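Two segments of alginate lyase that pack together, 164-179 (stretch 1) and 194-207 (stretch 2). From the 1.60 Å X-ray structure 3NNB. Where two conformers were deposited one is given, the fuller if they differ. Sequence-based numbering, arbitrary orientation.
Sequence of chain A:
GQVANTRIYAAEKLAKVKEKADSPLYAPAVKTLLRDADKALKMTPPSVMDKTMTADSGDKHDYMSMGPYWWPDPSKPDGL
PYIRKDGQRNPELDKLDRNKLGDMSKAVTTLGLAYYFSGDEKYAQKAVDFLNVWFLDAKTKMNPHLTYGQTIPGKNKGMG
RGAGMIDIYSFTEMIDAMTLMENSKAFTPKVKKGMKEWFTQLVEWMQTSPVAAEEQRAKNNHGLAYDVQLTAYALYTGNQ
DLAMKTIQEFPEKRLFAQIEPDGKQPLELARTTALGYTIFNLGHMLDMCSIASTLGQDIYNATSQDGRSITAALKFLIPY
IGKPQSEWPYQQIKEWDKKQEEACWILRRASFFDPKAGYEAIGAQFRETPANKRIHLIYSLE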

# COMPACT_ATOMS: atom_id res chain seq x y z
N GLY A 164 -3.82 -3.66 -12.38
CA GLY A 164 -4.73 -4.04 -11.28
C GLY A 164 -4.07 -4.53 -10.02
O GLY A 164 -4.67 -4.46 -8.93
N MSE A 165 -2.83 -5.01 -10.13
CA MSE A 165 -2.07 -5.45 -8.95
C MSE A 165 -1.95 -4.35 -7.91
O MSE A 165 -1.92 -4.62 -6.71
CB MSE A 165 -0.67 -5.95 -9.34
CG MSE A 165 -0.62 -7.40 -9.81
SE MSE A 165 -1.07 -8.67 -8.43
CE MSE A 165 0.10 -8.02 -7.04
N ILE A 166 -1.86 -3.09 -8.34
CA ILE A 166 -1.71 -1.99 -7.38
C ILE A 166 -2.92 -1.92 -6.44
O ILE A 166 -2.80 -1.39 -5.34
CB ILE A 166 -1.40 -0.63 -8.10
CG1 ILE A 166 -0.63 0.34 -7.19
CG2 ILE A 166 -2.70 0.07 -8.61
CD1 ILE A 166 0.80 -0.08 -6.88
N ASP A 167 -4.08 -2.38 -6.89
CA ASP A 167 -5.32 -2.29 -6.10
C ASP A 167 -5.17 -2.91 -4.71
O ASP A 167 -5.83 -2.48 -3.76
CB ASP A 167 -6.50 -2.99 -6.78
CG ASP A 167 -6.99 -2.28 -8.05
OD1 ASP A 167 -6.30 -1.37 -8.55
OD2 ASP A 167 -8.06 -2.68 -8.57
N ILE A 168 -4.34 -3.96 -4.59
CA ILE A 168 -4.21 -4.69 -3.34
C ILE A 168 -2.97 -4.36 -2.56
O ILE A 168 -2.61 -5.05 -1.64
CB ILE A 168 -4.30 -6.24 -3.55
CG1 ILE A 168 -3.24 -6.78 -4.53
CG2 ILE A 168 -5.72 -6.62 -3.96
CD1 ILE A 168 -2.94 -8.31 -4.31
N TYR A 169 -2.28 -3.27 -2.95
CA TYR A 169 -1.02 -2.93 -2.29
C TYR A 169 -1.18 -2.81 -0.75
O TYR A 169 -0.27 -3.18 -0.00
CB TYR A 169 -0.42 -1.65 -2.84
CG TYR A 169 0.98 -1.39 -2.32
CD1 TYR A 169 2.08 -1.93 -2.97
CD2 TYR A 169 1.20 -0.66 -1.14
CE1 TYR A 169 3.36 -1.75 -2.48
CE2 TYR A 169 2.48 -0.47 -0.65
CZ TYR A 169 3.55 -1.03 -1.34
OH TYR A 169 4.84 -0.85 -0.82
N SER A 170 -2.32 -2.29 -0.29
CA SER A 170 -2.59 -2.18 1.15
C SER A 170 -2.60 -3.52 1.92
O SER A 170 -2.49 -3.51 3.15
CB SER A 170 -3.88 -1.41 1.44
OG SER A 170 -5.01 -2.14 1.04
N PHE A 171 -2.65 -4.65 1.21
CA PHE A 171 -2.54 -5.93 1.88
C PHE A 171 -1.18 -6.09 2.56
O PHE A 171 -1.03 -6.85 3.52
CB PHE A 171 -2.79 -7.09 0.91
CG PHE A 171 -4.22 -7.29 0.51
CD1 PHE A 171 -5.26 -6.45 0.90
CD2 PHE A 171 -4.52 -8.34 -0.34
CE1 PHE A 171 -6.59 -6.71 0.49
CE2 PHE A 171 -5.81 -8.58 -0.73
CZ PHE A 171 -6.85 -7.77 -0.31
N THR A 172 -0.18 -5.36 2.08
CA THR A 172 1.16 -5.39 2.71
C THR A 172 1.07 -4.96 4.17
O THR A 172 1.63 -5.63 5.06
CB THR A 172 2.19 -4.56 1.93
OG1 THR A 172 1.77 -3.18 1.87
CG2 THR A 172 2.46 -5.20 0.53
N GLU A 173 0.34 -3.89 4.42
CA GLU A 173 0.10 -3.39 5.75
C GLU A 173 -0.94 -4.22 6.52
O GLU A 173 -0.75 -4.51 7.69
CB GLU A 173 -0.37 -1.92 5.66
CG GLU A 173 -0.62 -1.29 6.96
CD GLU A 173 -0.90 0.23 6.87
OE1 GLU A 173 -1.09 0.72 5.74
OE2 GLU A 173 -0.98 0.86 7.96
N MSE A 174 -2.02 -4.61 5.84
CA MSE A 174 -3.03 -5.47 6.45
C MSE A 174 -2.44 -6.73 7.08
O MSE A 174 -2.87 -7.15 8.14
CB MSE A 174 -4.08 -5.85 5.41
CG MSE A 174 -5.30 -6.44 6.04
SE MSE A 174 -6.57 -7.17 4.77
CE MSE A 174 -5.53 -8.69 4.28
N ILE A 175 -1.45 -7.31 6.42
CA ILE A 175 -0.81 -8.52 6.92
C ILE A 175 -0.17 -8.23 8.29
O ILE A 175 -0.29 -9.04 9.21
CB ILE A 175 0.22 -9.08 5.94
CG1 ILE A 175 -0.52 -9.86 4.84
CG2 ILE A 175 1.29 -9.93 6.69
CD1 ILE A 175 0.36 -10.16 3.59
N ASP A 176 0.49 -7.08 8.42
CA ASP A 176 1.06 -6.70 9.73
C ASP A 176 -0.03 -6.56 10.79
O ASP A 176 0.17 -7.00 11.96
CB ASP A 176 1.90 -5.44 9.66
CG ASP A 176 3.26 -5.66 9.04
OD1 ASP A 176 3.64 -6.82 8.75
OD2 ASP A 176 3.93 -4.64 8.82
N ALA A 177 -1.16 -6.00 10.42
CA ALA A 177 -2.29 -5.86 11.38
C ALA A 177 -2.81 -7.25 11.78
O ALA A 177 -3.15 -7.45 12.94
CB ALA A 177 -3.40 -5.00 10.77
N MSE A 178 -2.86 -8.20 10.84
CA MSE A 178 -3.24 -9.59 11.17
C MSE A 178 -2.24 -10.23 12.14
O MSE A 178 -2.62 -10.84 13.16
CB MSE A 178 -3.43 -10.46 9.93
CG MSE A 178 -4.55 -9.95 9.04
SE MSE A 178 -5.12 -11.22 7.70
CE MSE A 178 -3.48 -11.30 6.71
N THR A 179 -0.96 -10.03 11.87
CA THR A 179 0.09 -10.51 12.76
C THR A 179 -0.10 -10.01 14.18
O THR A 179 0.01 -10.78 15.15
CB THR A 179 1.51 -10.20 12.21
OG1 THR A 179 1.69 -10.85 10.95
CG2 THR A 179 2.61 -10.65 13.19
N GLY A 194 -6.38 -20.26 6.94
CA GLY A 194 -7.17 -19.85 5.79
C GLY A 194 -6.58 -18.63 5.09
O GLY A 194 -6.52 -18.59 3.85
N MSE A 195 -6.13 -17.66 5.88
CA MSE A 195 -5.50 -16.47 5.32
C MSE A 195 -4.15 -16.79 4.63
O MSE A 195 -3.84 -16.28 3.54
CB MSE A 195 -5.34 -15.41 6.40
CG MSE A 195 -6.66 -14.81 6.87
SE MSE A 195 -7.82 -14.12 5.50
CE MSE A 195 -6.54 -12.98 4.58
N LYS A 196 -3.33 -17.60 5.28
CA LYS A 196 -2.05 -18.00 4.67
C LYS A 196 -2.29 -18.79 3.38
O LYS A 196 -1.55 -18.64 2.41
CB LYS A 196 -1.20 -18.80 5.65
CG LYS A 196 -0.68 -17.93 6.77
CD LYS A 196 0.06 -18.74 7.85
CE LYS A 196 1.45 -19.20 7.41
NZ LYS A 196 1.39 -20.39 6.51
N GLU A 197 -3.32 -19.64 3.36
CA GLU A 197 -3.66 -20.41 2.15
C GLU A 197 -4.12 -19.49 1.01
O GLU A 197 -3.74 -19.68 -0.13
CB GLU A 197 -4.71 -21.49 2.45
CG GLU A 197 -4.12 -22.71 3.19
CD GLU A 197 -5.12 -23.80 3.52
OE1 GLU A 197 -6.32 -23.63 3.26
OE2 GLU A 197 -4.69 -24.85 4.05
N TRP A 198 -4.93 -18.48 1.34
CA TRP A 198 -5.34 -17.49 0.32
C TRP A 198 -4.13 -16.78 -0.28
O TRP A 198 -3.98 -16.71 -1.51
CB TRP A 198 -6.33 -16.48 0.91
CG TRP A 198 -7.03 -15.66 -0.13
CD1 TRP A 198 -8.28 -15.89 -0.65
CD2 TRP A 198 -6.58 -14.44 -0.73
NE1 TRP A 198 -8.60 -14.94 -1.55
CE2 TRP A 198 -7.59 -14.02 -1.62
CE3 TRP A 198 -5.44 -13.65 -0.59
CZ2 TRP A 198 -7.49 -12.89 -2.38
CZ3 TRP A 198 -5.34 -12.52 -1.35
CH2 TRP A 198 -6.37 -12.14 -2.23
N PHE A 199 -3.23 -16.27 0.58
CA PHE A 199 -2.06 -15.55 0.10
C PHE A 199 -1.11 -16.51 -0.63
O PHE A 199 -0.40 -16.10 -1.52
CB PHE A 199 -1.36 -14.79 1.24
CG PHE A 199 -1.96 -13.43 1.48
CD1 PHE A 199 -1.61 -12.35 0.66
CD2 PHE A 199 -2.96 -13.24 2.46
CE1 PHE A 199 -2.19 -11.13 0.83
CE2 PHE A 199 -3.54 -12.00 2.60
CZ PHE A 199 -3.15 -10.94 1.78
N THR A 200 -1.07 -17.79 -0.26
CA THR A 200 -0.20 -18.78 -0.95
C THR A 200 -0.69 -18.91 -2.39
O THR A 200 0.11 -18.89 -3.32
CB THR A 200 -0.22 -20.14 -0.25
OG1 THR A 200 0.39 -20.05 1.06
CG2 THR A 200 0.47 -21.18 -1.09
N GLN A 201 -2.02 -19.01 -2.57
CA GLN A 201 -2.62 -19.08 -3.88
C GLN A 201 -2.42 -17.82 -4.69
O GLN A 201 -2.12 -17.86 -5.87
CB GLN A 201 -4.07 -19.44 -3.80
CG GLN A 201 -4.29 -20.86 -3.39
CD GLN A 201 -5.78 -21.17 -3.32
OE1 GLN A 201 -6.43 -20.88 -2.34
NE2 GLN A 201 -6.32 -21.74 -4.37
N LEU A 202 -2.56 -16.67 -4.05
CA LEU A 202 -2.26 -15.42 -4.74
C LEU A 202 -0.82 -15.36 -5.25
O LEU A 202 -0.59 -14.96 -6.38
CB LEU A 202 -2.53 -14.23 -3.80
CG LEU A 202 -2.25 -12.86 -4.41
CD1 LEU A 202 -3.20 -12.54 -5.61
CD2 LEU A 202 -2.25 -11.74 -3.39
N VAL A 203 0.14 -15.72 -4.41
CA VAL A 203 1.55 -15.76 -4.80
C VAL A 203 1.82 -16.72 -5.97
O VAL A 203 2.52 -16.33 -6.92
CB VAL A 203 2.51 -16.03 -3.62
CG1 VAL A 203 3.99 -16.28 -4.17
CG2 VAL A 203 2.46 -14.83 -2.59
N GLU A 204 1.19 -17.88 -5.94
CA GLU A 204 1.23 -18.80 -7.07
C GLU A 204 0.71 -18.15 -8.35
O GLU A 204 1.31 -18.31 -9.41
CB GLU A 204 0.44 -20.07 -6.77
CG GLU A 204 1.18 -20.97 -5.79
CD GLU A 204 0.39 -22.19 -5.37
OE1 GLU A 204 -0.82 -22.25 -5.57
OE2 GLU A 204 1.04 -23.08 -4.82
N TRP A 205 -0.41 -17.44 -8.25
CA TRP A 205 -0.94 -16.75 -9.40
C TRP A 205 0.02 -15.65 -9.85
O TRP A 205 0.21 -15.46 -11.07
CB TRP A 205 -2.33 -16.17 -9.05
CG TRP A 205 -2.94 -15.41 -10.15
CD1 TRP A 205 -3.60 -15.93 -11.23
CD2 TRP A 205 -2.91 -14.00 -10.33
NE1 TRP A 205 -4.01 -14.91 -12.07
CE2 TRP A 205 -3.58 -13.72 -11.55
CE3 TRP A 205 -2.35 -12.94 -9.62
CZ2 TRP A 205 -3.70 -12.43 -12.04
CZ3 TRP A 205 -2.49 -11.66 -10.10
CH2 TRP A 205 -3.16 -11.42 -11.32
N MSE A 206 0.58 -14.89 -8.91
CA MSE A 206 1.49 -13.78 -9.26
C MSE A 206 2.72 -14.28 -10.04
O MSE A 206 3.21 -13.60 -10.94
CB MSE A 206 1.96 -13.05 -8.02
CG MSE A 206 0.87 -12.18 -7.43
SE MSE A 206 1.37 -11.44 -5.70
CE MSE A 206 2.70 -10.20 -6.29
N GLN A 207 3.19 -15.45 -9.68
CA GLN A 207 4.38 -16.00 -10.33
C GLN A 207 4.12 -16.70 -11.67
O GLN A 207 5.07 -16.93 -12.41
CB GLN A 207 5.14 -16.91 -9.38
CG GLN A 207 5.83 -16.11 -8.27
CD GLN A 207 7.25 -16.59 -8.02
OE1 GLN A 207 8.22 -15.95 -8.43
NE2 GLN A 207 7.38 -17.73 -7.36

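The two stretches run nearly antiparallel. The axes of helix 171-179 and helix 194-207 cross at -158° and stay 12.7 Å apart at closest approach. That gap is filled by large apolar side chains. No hydrogen bond crosses it; the contact is apolar and buries 445 Å², both sides summed. All the residues that touch are buried except W205, which is partly exposed. Apolar side chains suit a contact with no polar partner across it.

F199 is the centre. With chi1 at -86° (m) and chi2 at -80°, its ring reaches into the hole formed by F171, M174, I175 and M178. I175 CD1 lies over one face of the ring, 4.1 Å from the F199 centroid and 17° off the normal. The CA-to-CB bond of I175 points sideways, but chi1 m and chi2 t bring CD1 nearer. M174 CE meets the ring edge, 4.1 Å from F199 CZ. The F171 ring sits obliquely to that of F199, with planes at 74° and F171 CD2 3.6 Å from F199 CZ. W198, in rotamer t, places CH2 3.9 Å from F171 CE2, at the edge of the F171 ring.

At one end, the CA-to-CB bonds of M178 and M195 both point toward the other stretch. The m, t, m chain of M178 and the m, m, m chain of M195 bring M178 SE 3.9 Å from M195 CE. These flexible, unbranched chains, modelled as selenomethionine, can bend to fit the space beside F199.

At the other end, M165 starts sideways. Its three m torsions fold the chain so that its end comes nearer. M165 SE lies 3.7 Å from W205 CZ3, at the edge of the indole. The m, t, p chain of M206 carries CE to 3.5 Å from M165 CE. Between this group and F199, the p, t and t, p rotamers of I168 and L202 leave I168 CD1 3.6 Å from L202 CD2.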